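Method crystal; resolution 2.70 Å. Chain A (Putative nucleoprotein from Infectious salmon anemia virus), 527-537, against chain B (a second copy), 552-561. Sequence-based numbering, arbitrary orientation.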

# COMPACT_ATOMS: atom_id res chain seq x y z
N VAL A 527 -5.03 -5.76 10.84
CA VAL A 527 -5.89 -5.13 9.85
C VAL A 527 -6.37 -6.24 8.95
O VAL A 527 -5.62 -7.14 8.59
CB VAL A 527 -5.17 -4.01 9.05
CG1 VAL A 527 -6.06 -3.51 7.90
CG2 VAL A 527 -4.84 -2.87 9.95
N PHE A 528 -7.64 -6.19 8.59
CA PHE A 528 -8.25 -7.32 7.91
C PHE A 528 -9.27 -6.89 6.86
O PHE A 528 -9.77 -5.76 6.90
CB PHE A 528 -8.89 -8.22 8.97
CG PHE A 528 -9.86 -7.51 9.84
CD1 PHE A 528 -11.20 -7.40 9.47
CD2 PHE A 528 -9.45 -6.92 11.02
CE1 PHE A 528 -12.10 -6.73 10.27
CE2 PHE A 528 -10.35 -6.25 11.83
CZ PHE A 528 -11.67 -6.15 11.45
N ASN A 529 -9.56 -7.78 5.91
CA ASN A 529 -10.55 -7.51 4.85
C ASN A 529 -11.97 -7.79 5.37
O ASN A 529 -12.38 -8.95 5.50
CB ASN A 529 -10.25 -8.39 3.65
CG ASN A 529 -11.21 -8.17 2.50
OD1 ASN A 529 -12.43 -8.23 2.66
ND2 ASN A 529 -10.65 -7.93 1.31
N GLN A 530 -12.72 -6.72 5.66
CA GLN A 530 -14.07 -6.83 6.18
C GLN A 530 -14.96 -7.83 5.40
O GLN A 530 -15.46 -8.78 5.99
CB GLN A 530 -14.72 -5.44 6.25
CG GLN A 530 -16.17 -5.40 6.73
CD GLN A 530 -16.38 -6.08 8.09
OE1 GLN A 530 -15.43 -6.36 8.82
NE2 GLN A 530 -17.64 -6.35 8.42
N GLY A 531 -15.11 -7.60 4.10
CA GLY A 531 -15.88 -8.49 3.24
C GLY A 531 -15.57 -9.97 3.42
O GLY A 531 -16.48 -10.78 3.49
N ALA A 532 -14.29 -10.32 3.50
CA ALA A 532 -13.88 -11.71 3.69
C ALA A 532 -14.26 -12.24 5.08
O ALA A 532 -14.68 -13.39 5.23
CB ALA A 532 -12.36 -11.86 3.45
N ILE A 533 -14.10 -11.39 6.08
CA ILE A 533 -14.37 -11.75 7.45
C ILE A 533 -15.87 -11.97 7.65
O ILE A 533 -16.29 -12.79 8.47
CB ILE A 533 -13.85 -10.65 8.42
CG1 ILE A 533 -12.31 -10.57 8.38
CG2 ILE A 533 -14.36 -10.87 9.83
CD1 ILE A 533 -11.59 -11.73 9.04
N ARG A 534 -16.67 -11.24 6.88
CA ARG A 534 -18.11 -11.32 6.98
C ARG A 534 -18.61 -12.61 6.31
O ARG A 534 -19.54 -13.28 6.82
CB ARG A 534 -18.75 -10.09 6.35
CG ARG A 534 -20.27 -10.18 6.21
CD ARG A 534 -20.89 -8.89 5.69
NE ARG A 534 -20.61 -7.77 6.60
CZ ARG A 534 -21.41 -7.42 7.61
NH1 ARG A 534 -22.53 -8.09 7.84
NH2 ARG A 534 -21.08 -6.39 8.38
N GLU A 535 -17.99 -12.95 5.19
CA GLU A 535 -18.28 -14.20 4.51
C GLU A 535 -17.91 -15.39 5.37
O GLU A 535 -18.68 -16.33 5.50
CB GLU A 535 -17.52 -14.29 3.19
CG GLU A 535 -18.03 -13.29 2.17
CD GLU A 535 -17.43 -13.49 0.81
OE1 GLU A 535 -16.39 -14.19 0.70
OE2 GLU A 535 -18.00 -12.94 -0.16
N MSE A 536 -16.73 -15.32 5.98
CA MSE A 536 -16.29 -16.37 6.89
C MSE A 536 -17.19 -16.57 8.11
O MSE A 536 -17.23 -17.66 8.67
CB MSE A 536 -14.84 -16.11 7.32
CG MSE A 536 -13.89 -16.17 6.16
SE MSE A 536 -12.06 -15.85 6.71
CE MSE A 536 -11.76 -17.55 7.67
N LEU A 537 -17.93 -15.54 8.52
CA LEU A 537 -18.80 -15.67 9.69
C LEU A 537 -20.29 -15.89 9.38
O LEU A 537 -20.67 -16.26 8.26
CB LEU A 537 -18.64 -14.46 10.63
CG LEU A 537 -17.27 -14.22 11.27
CD1 LEU A 537 -17.24 -12.87 11.92
CD2 LEU A 537 -16.94 -15.33 12.26
N LEU B 552 -23.02 -14.42 19.95
CA LEU B 552 -21.59 -14.19 19.78
C LEU B 552 -21.28 -13.78 18.35
O LEU B 552 -20.79 -12.68 18.12
CB LEU B 552 -20.79 -15.44 20.15
CG LEU B 552 -20.78 -15.83 21.63
CD1 LEU B 552 -20.08 -17.16 21.84
CD2 LEU B 552 -20.13 -14.73 22.47
N VAL B 553 -21.61 -14.66 17.39
CA VAL B 553 -21.33 -14.41 15.98
C VAL B 553 -21.79 -13.03 15.54
O VAL B 553 -21.02 -12.26 14.96
CB VAL B 553 -22.00 -15.46 15.07
CG1 VAL B 553 -21.84 -15.07 13.61
CG2 VAL B 553 -21.42 -16.85 15.34
N LYS B 554 -23.05 -12.72 15.83
CA LYS B 554 -23.63 -11.43 15.50
C LYS B 554 -22.81 -10.25 16.04
O LYS B 554 -22.54 -9.29 15.32
CB LYS B 554 -25.07 -11.36 16.04
N ARG B 555 -22.41 -10.34 17.31
CA ARG B 555 -21.61 -9.30 17.94
C ARG B 555 -20.27 -9.12 17.24
O ARG B 555 -19.91 -8.01 16.83
CB ARG B 555 -21.38 -9.61 19.42
CG ARG B 555 -22.59 -9.33 20.29
CD ARG B 555 -22.36 -9.70 21.74
NE ARG B 555 -23.58 -10.22 22.32
CZ ARG B 555 -23.68 -11.38 22.96
NH1 ARG B 555 -22.61 -12.15 23.14
NH2 ARG B 555 -24.86 -11.77 23.44
N ILE B 556 -19.54 -10.22 17.10
CA ILE B 556 -18.24 -10.23 16.44
C ILE B 556 -18.33 -9.58 15.07
O ILE B 556 -17.49 -8.75 14.71
CB ILE B 556 -17.74 -11.66 16.25
CG1 ILE B 556 -17.83 -12.44 17.56
CG2 ILE B 556 -16.31 -11.65 15.76
CD1 ILE B 556 -17.36 -13.86 17.44
N LEU B 557 -19.35 -9.97 14.31
CA LEU B 557 -19.53 -9.43 12.97
C LEU B 557 -19.78 -7.92 12.99
O LEU B 557 -19.25 -7.18 12.16
CB LEU B 557 -20.68 -10.16 12.27
CG LEU B 557 -21.04 -9.64 10.88
CD1 LEU B 557 -19.86 -9.77 9.93
CD2 LEU B 557 -22.26 -10.39 10.38
N LYS B 558 -20.58 -7.47 13.95
CA LYS B 558 -20.87 -6.05 14.07
C LYS B 558 -19.61 -5.29 14.45
O LYS B 558 -19.28 -4.27 13.84
CB LYS B 558 -22.00 -5.81 15.09
CG LYS B 558 -22.39 -4.34 15.28
CD LYS B 558 -22.54 -3.60 13.96
CE LYS B 558 -22.97 -2.15 14.17
NZ LYS B 558 -24.38 -2.04 14.64
N SER B 559 -18.90 -5.82 15.45
CA SER B 559 -17.66 -5.22 15.97
C SER B 559 -16.61 -5.05 14.88
O SER B 559 -15.94 -4.01 14.79
CB SER B 559 -17.07 -6.09 17.07
OG SER B 559 -18.00 -6.30 18.13
N ALA B 560 -16.45 -6.12 14.09
CA ALA B 560 -15.57 -6.13 12.94
C ALA B 560 -15.86 -4.96 12.03
O ALA B 560 -14.95 -4.18 11.69
CB ALA B 560 -15.75 -7.43 12.18
N SER B 561 -17.12 -4.83 11.62
CA SER B 561 -17.48 -3.79 10.67
C SER B 561 -17.29 -2.42 11.29
O SER B 561 -16.82 -1.49 10.63
CB SER B 561 -18.91 -3.95 10.18
OG SER B 561 -19.12 -3.13 9.04

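Although a glutamine and an arginine take part in this contact between two copies of the nucleoprotein, no hydrogen bond crosses it: the two stretches are held together by packing alone. Even the polar side chains of chain A meet mainly carbon on the other side.

The backbones set the frame. The chain A helix that begins at Gln A530 runs almost exactly antiparallel to the chain B helix, of which 552-561 is a part, at 175°, with the axes 10.2 Å apart at closest approach. Gln A530 lies nearest Ser B561, Arg A534 nearest Leu B557 and Leu A537 nearest Val B553, so the partners step in opposite directions along the two chains at intervals of three or four residues, about one helical turn. The chain A helix starts cleanly: Asn A529, at the N-cap, accepts a hydrogen bond from Ala A532 N at its OD1 (2.9 Å), satisfying an amide that the first turn would otherwise leave without a partner.

At one end of the contact, Ala B560 points toward chain A, and its small methyl group lets larger neighbours come close. Gln A530 OE1 lies 3.5 Å from Ala B560 CB, Phe A528 CE1 is 4.2 Å from the same CB, and Ile A533 CG2 is 4.4 Å from it. The phenylalanine ring turns its edge to Ala B560 O, with CZ 3.8 Å from that oxygen. Such an approach suits a ring whose rim carries slight positive charge. Gln A530 also brings NE2 to 3.2 Å from Ser B561 CB; its OE1 finds a hydrogen bond elsewhere in the structure.

Arg A534 shows how a charged residue can serve a largely apolar surface. Its CA-to-CB bond points sideways, yet the long side chain brings its end nearer to chain B. Leu B557 CD1 lies over one face of the flat guanidinium, 3.6 Å from Arg A534 CZ, and the closest contact is Arg A534 NH1 to Leu B557 CD2 at 3.4 Å, while the guanidinium edge faces Ser B561, NH2 standing 3.7 Å from CB. The faces of this group are poor hydrogen-bonding surfaces, so a leucine methyl can rest there without displacing a polar partner.

Beyond the arginine, the contact becomes wholly aliphatic. Leu A537 points toward chain B and places CD1 4.1 Å from Ile B556 CG2 and 4.4 Å from Leu B557 CB, while its CB lies 4.4 Å from Val B553 CG1. Branched side chains suit this place because their methyl groups offer broad apolar surface without demanding directional bonds. Together the two stretches bury 460 Å², summed over both sides.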